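Local atomic coordinates of assembly chaperone of ribosomal protein L4 (Acl4) (Chaetomium thermophilum, PDB entry 5TQB), a protein that acts as a tetratricopeptide-repeat chaperone, probably binding newly made ribosomal protein L4 and guarding it until it is assembled into the ribosome. Residues Thr201-Leu212 against Leu234-Met243. Residues are numbered along the deposited sequence; the frame is centred on the assembly and turned at random.
Sequences TEEAREALRRSL and LVRLLIEVDM
Arg205 reaches from helix 201-212 to the turn that ends helix 228-240. Its chain is extended from CG to NE, which carries the guanidinium past Val241. Arg205 NE donates to Val241 O at 2.8 Å, from somewhat out of the carbonyl plane. At the edge of the same group, Arg205 NH2 meets Asp242 OD2 in a weak salt bridge of 3.5 Å, with the guanidinium and carboxylate planes 42° apart. Asp242 OD2 also pairs with a basic side chain on the chain of another protein. Glu202 OE1 takes Arg205 NH1 from above its carboxylate plane, and Glu202 OE2 pairs with Arg209, so the charges form a network. Thr201 CG2 covers one face of the Arg205 guanidinium, offset toward the rim. With Arg205 tied in this way, an alanine here is likely to leave Val241 O without this donor and Asp242 without its mate on helix 201-212.

Beside this polar edge the contact is apolar, with Leu208 at its centre. Its CD1 meets Met243 CE at 3.3 Å and Val241 CG2 at 3.6 Å. Met243, a selenomethionine, bends at chi3 (-72°), turning CE toward Leu208 and the Arg205 stem. The Leu208 and Leu234 side chains slide past each other in opposite directions, bringing Leu208 CD2 to 3.6 Å from Leu234 CD1, while Leu237 crosses Leu208 at about a right angle. Further along, Leu212 CD2 rests on Leu234 CD2 at 3.9 Å. Leu208 also touches Ala192 of helix 185-197.

Asp242, with positive phi, is the C-prime residue of a Schellman motif in which Met243 N bonds Leu238 O. Segments 201-212 and 234-240 run roughly antiparallel, 139° between their N-to-C directions, consistent with successive helices of an alpha-helical solenoid, as in tetratricopeptide-repeat proteins.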
loop_
_atom_site.group_PDB
_atom_site.type_symbol
_atom_site.label_atom_id
_atom_site.label_comp_id
_atom_site.label_asym_id
_atom_site.label_seq_id
_atom_site.Cartn_x
_atom_site.Cartn_y
_atom_site.Cartn_z
ATOM N N THR B 201 19.636 -20.198 1.820
ATOM C CA THR B 201 18.976 -19.357 2.807
ATOM C C THR B 201 19.744 -18.077 3.107
ATOM O O THR B 201 19.143 -17.007 3.230
ATOM C CB THR B 201 18.744 -20.133 4.116
ATOM O OG1 THR B 201 17.923 -21.273 3.845
ATOM C CG2 THR B 201 18.056 -19.261 5.161
ATOM N N GLU B 202 21.061 -18.174 3.233
ATOM C CA GLU B 202 21.843 -17.007 3.612
ATOM C C GLU B 202 21.810 -15.955 2.510
ATOM O O GLU B 202 21.719 -14.759 2.788
ATOM C CB GLU B 202 23.286 -17.387 3.954
ATOM C CG GLU B 202 24.100 -16.229 4.525
ATOM C CD GLU B 202 23.358 -15.477 5.624
ATOM O OE1 GLU B 202 22.860 -16.131 6.567
ATOM O OE2 GLU B 202 23.255 -14.233 5.533
ATOM N N GLU B 203 21.865 -16.402 1.260
ATOM C CA GLU B 203 21.779 -15.480 0.138
ATOM C C GLU B 203 20.376 -14.891 0.040
ATOM O O GLU B 203 20.206 -13.765 -0.421
ATOM C CB GLU B 203 22.162 -16.172 -1.167
ATOM C CG GLU B 203 23.611 -16.627 -1.204
ATOM C CD GLU B 203 24.017 -17.157 -2.562
ATOM O OE1 GLU B 203 24.450 -18.323 -2.637
ATOM O OE2 GLU B 203 23.898 -16.406 -3.554
ATOM N N ALA B 204 19.373 -15.650 0.472
ATOM C CA ALA B 204 18.007 -15.139 0.506
ATOM C C ALA B 204 17.899 -13.997 1.511
ATOM O O ALA B 204 17.293 -12.968 1.223
ATOM C CB ALA B 204 17.021 -16.245 0.848
ATOM N N ARG B 205 18.493 -14.185 2.686
ATOM C CA ARG B 205 18.497 -13.151 3.716
ATOM C C ARG B 205 19.222 -11.913 3.210
ATOM O O ARG B 205 18.751 -10.790 3.387
ATOM C CB ARG B 205 19.168 -13.656 4.998
ATOM C CG ARG B 205 18.414 -14.775 5.698
ATOM C CD ARG B 205 18.968 -15.044 7.086
ATOM N NE ARG B 205 18.346 -16.216 7.700
ATOM C CZ ARG B 205 18.901 -17.425 7.776
ATOM N NH1 ARG B 205 20.115 -17.655 7.283
ATOM N NH2 ARG B 205 18.236 -18.417 8.355
ATOM N N GLU B 206 20.371 -12.137 2.578
ATOM C CA GLU B 206 21.182 -11.067 2.010
ATOM C C GLU B 206 20.374 -10.233 1.017
ATOM O O GLU B 206 20.433 -9.001 1.031
ATOM C CB GLU B 206 22.399 -11.671 1.312
ATOM C CG GLU B 206 23.423 -10.663 0.822
ATOM C CD GLU B 206 24.575 -11.325 0.083
ATOM O OE1 GLU B 206 25.729 -10.873 0.244
ATOM O OE2 GLU B 206 24.324 -12.301 -0.659
ATOM N N ALA B 207 19.610 -10.914 0.167
ATOM C CA ALA B 207 18.798 -10.254 -0.848
ATOM C C ALA B 207 17.670 -9.447 -0.218
ATOM O O ALA B 207 17.405 -8.316 -0.627
ATOM C CB ALA B 207 18.232 -11.278 -1.814
ATOM N N LEU B 208 17.004 -10.029 0.773
ATOM C CA LEU B 208 15.879 -9.370 1.424
ATOM C C LEU B 208 16.324 -8.141 2.214
ATOM O O LEU B 208 15.638 -7.117 2.231
ATOM C CB LEU B 208 15.166 -10.352 2.349
ATOM C CG LEU B 208 14.268 -11.390 1.673
ATOM C CD1 LEU B 208 13.798 -12.424 2.684
ATOM C CD2 LEU B 208 13.072 -10.743 0.991
ATOM N N ARG B 209 17.475 -8.250 2.868
ATOM C CA ARG B 209 18.054 -7.136 3.608
ATOM C C ARG B 209 18.363 -5.989 2.653
ATOM O O ARG B 209 18.294 -4.816 3.026
ATOM C CB ARG B 209 19.335 -7.588 4.315
ATOM C CG ARG B 209 19.389 -7.307 5.813
ATOM C CD ARG B 209 19.949 -8.502 6.584
ATOM N NE ARG B 209 21.127 -9.076 5.936
ATOM C CZ ARG B 209 21.571 -10.318 6.131
ATOM N NH1 ARG B 209 20.938 -11.141 6.960
ATOM N NH2 ARG B 209 22.649 -10.740 5.488
ATOM N N ARG B 210 18.695 -6.332 1.413
ATOM C CA ARG B 210 19.001 -5.328 0.402
ATOM C C ARG B 210 17.744 -4.626 -0.101
ATOM O O ARG B 210 17.742 -3.410 -0.288
ATOM C CB ARG B 210 19.745 -5.954 -0.773
ATOM C CG ARG B 210 19.954 -4.987 -1.915
ATOM C CD ARG B 210 21.101 -5.402 -2.794
ATOM N NE ARG B 210 21.345 -4.413 -3.835
ATOM C CZ ARG B 210 22.305 -4.508 -4.745
ATOM N NH1 ARG B 210 23.122 -5.552 -4.745
ATOM N NH2 ARG B 210 22.446 -3.556 -5.657
ATOM N N SER B 211 16.680 -5.393 -0.326
ATOM C CA SER B 211 15.425 -4.828 -0.798
ATOM C C SER B 211 14.840 -3.877 0.236
ATOM O O SER B 211 14.290 -2.837 -0.112
ATOM C CB SER B 211 14.415 -5.932 -1.103
ATOM O OG SER B 211 13.983 -6.569 0.086
ATOM N N LEU B 212 14.958 -4.241 1.508
ATOM C CA LEU B 212 14.446 -3.411 2.590
ATOM C C LEU B 212 15.208 -2.094 2.683
ATOM O O LEU B 212 14.624 -1.046 2.942
ATOM C CB LEU B 212 14.544 -4.159 3.918
ATOM C CG LEU B 212 13.544 -5.299 4.111
ATOM C CD1 LEU B 212 13.970 -6.194 5.265
ATOM C CD2 LEU B 212 12.157 -4.744 4.355
ATOM N N LEU B 234 6.378 -10.050 0.753
ATOM C CA LEU B 234 7.630 -9.820 1.461
ATOM C C LEU B 234 7.597 -10.437 2.859
ATOM O O LEU B 234 8.542 -11.110 3.264
ATOM C CB LEU B 234 7.920 -8.323 1.556
ATOM C CG LEU B 234 9.136 -7.934 2.393
ATOM C CD1 LEU B 234 10.414 -8.477 1.763
ATOM C CD2 LEU B 234 9.197 -6.433 2.551
ATOM N N VAL B 235 6.510 -10.209 3.591
ATOM C CA VAL B 235 6.389 -10.726 4.950
ATOM C C VAL B 235 6.511 -12.249 4.984
ATOM O O VAL B 235 7.109 -12.804 5.907
ATOM C CB VAL B 235 5.062 -10.297 5.600
ATOM C CG1 VAL B 235 4.837 -11.011 6.920
ATOM C CG2 VAL B 235 5.055 -8.799 5.834
ATOM N N ARG B 236 5.936 -12.915 3.984
ATOM C CA ARG B 236 5.988 -14.370 3.896
ATOM C C ARG B 236 7.434 -14.817 3.695
ATOM O O ARG B 236 7.881 -15.791 4.303
ATOM C CB ARG B 236 5.102 -14.879 2.754
ATOM C CG ARG B 236 3.601 -14.727 3.003
ATOM C CD ARG B 236 2.776 -14.909 1.719
ATOM N NE ARG B 236 2.910 -16.248 1.133
ATOM C CZ ARG B 236 2.018 -17.236 1.250
ATOM N NH1 ARG B 236 0.895 -17.068 1.937
ATOM N NH2 ARG B 236 2.249 -18.409 0.669
ATOM N N LEU B 237 8.167 -14.080 2.865
ATOM C CA LEU B 237 9.582 -14.352 2.645
ATOM C C LEU B 237 10.403 -14.135 3.915
ATOM O O LEU B 237 11.339 -14.882 4.186
ATOM C CB LEU B 237 10.137 -13.467 1.528
ATOM C CG LEU B 237 9.542 -13.647 0.128
ATOM C CD1 LEU B 237 10.162 -12.644 -0.816
ATOM C CD2 LEU B 237 9.746 -15.046 -0.391
ATOM N N LEU B 238 10.056 -13.105 4.683
ATOM C CA LEU B 238 10.794 -12.756 5.898
ATOM C C LEU B 238 10.621 -13.783 7.022
ATOM O O LEU B 238 11.570 -14.079 7.750
ATOM C CB LEU B 238 10.354 -11.384 6.409
ATOM C CG LEU B 238 10.807 -10.158 5.616
ATOM C CD1 LEU B 238 10.169 -8.915 6.204
ATOM C CD2 LEU B 238 12.320 -10.024 5.618
ATOM N N ILE B 239 9.407 -14.300 7.180
ATOM C CA ILE B 239 9.147 -15.315 8.192
ATOM C C ILE B 239 9.795 -16.631 7.761
ATOM O O ILE B 239 10.296 -17.388 8.589
ATOM C CB ILE B 239 7.637 -15.513 8.414
ATOM C CG1 ILE B 239 7.003 -14.212 8.899
ATOM C CG2 ILE B 239 7.375 -16.595 9.452
ATOM C CD1 ILE B 239 5.493 -14.196 8.794
ATOM N N GLU B 240 9.789 -16.879 6.456
ATOM C CA GLU B 240 10.377 -18.080 5.884
ATOM C C GLU B 240 11.846 -18.223 6.272
ATOM O O GLU B 240 12.270 -19.292 6.716
ATOM C CB GLU B 240 10.240 -18.052 4.359
ATOM C CG GLU B 240 10.726 -19.318 3.654
ATOM C CD GLU B 240 9.773 -20.491 3.810
ATOM O OE1 GLU B 240 8.556 -20.298 3.601
ATOM O OE2 GLU B 240 10.240 -21.605 4.139
ATOM N N VAL B 241 12.614 -17.147 6.113
ATOM C CA VAL B 241 14.058 -17.188 6.357
ATOM C C VAL B 241 14.458 -16.555 7.695
ATOM O O VAL B 241 15.571 -16.044 7.840
ATOM C CB VAL B 241 14.839 -16.515 5.209
ATOM C CG1 VAL B 241 14.548 -17.216 3.887
ATOM C CG2 VAL B 241 14.488 -15.050 5.117
ATOM N N ASP B 242 13.539 -16.586 8.658
ATOM C CA ASP B 242 13.840 -16.275 10.060
ATOM C C ASP B 242 14.247 -14.826 10.324
ATOM O O ASP B 242 15.130 -14.568 11.144
ATOM C CB ASP B 242 14.931 -17.211 10.592
ATOM C CG ASP B 242 14.573 -18.676 10.429
ATOM O OD1 ASP B 242 13.822 -19.200 11.282
ATOM O OD2 ASP B 242 15.040 -19.301 9.449
HETATM N N MSE B 243 13.603 -13.889 9.631
HETATM C CA MSE B 243 13.782 -12.468 9.902
HETATM C C MSE B 243 12.467 -11.889 10.425
HETATM O O MSE B 243 11.897 -10.954 9.852
HETATM C CB MSE B 243 14.250 -11.732 8.644
HETATM C CG MSE B 243 15.747 -11.848 8.386
HETATM SE SE MSE B 243 16.301 -10.893 6.773
HETATM C CE MSE B 243 15.521 -12.101 5.506
#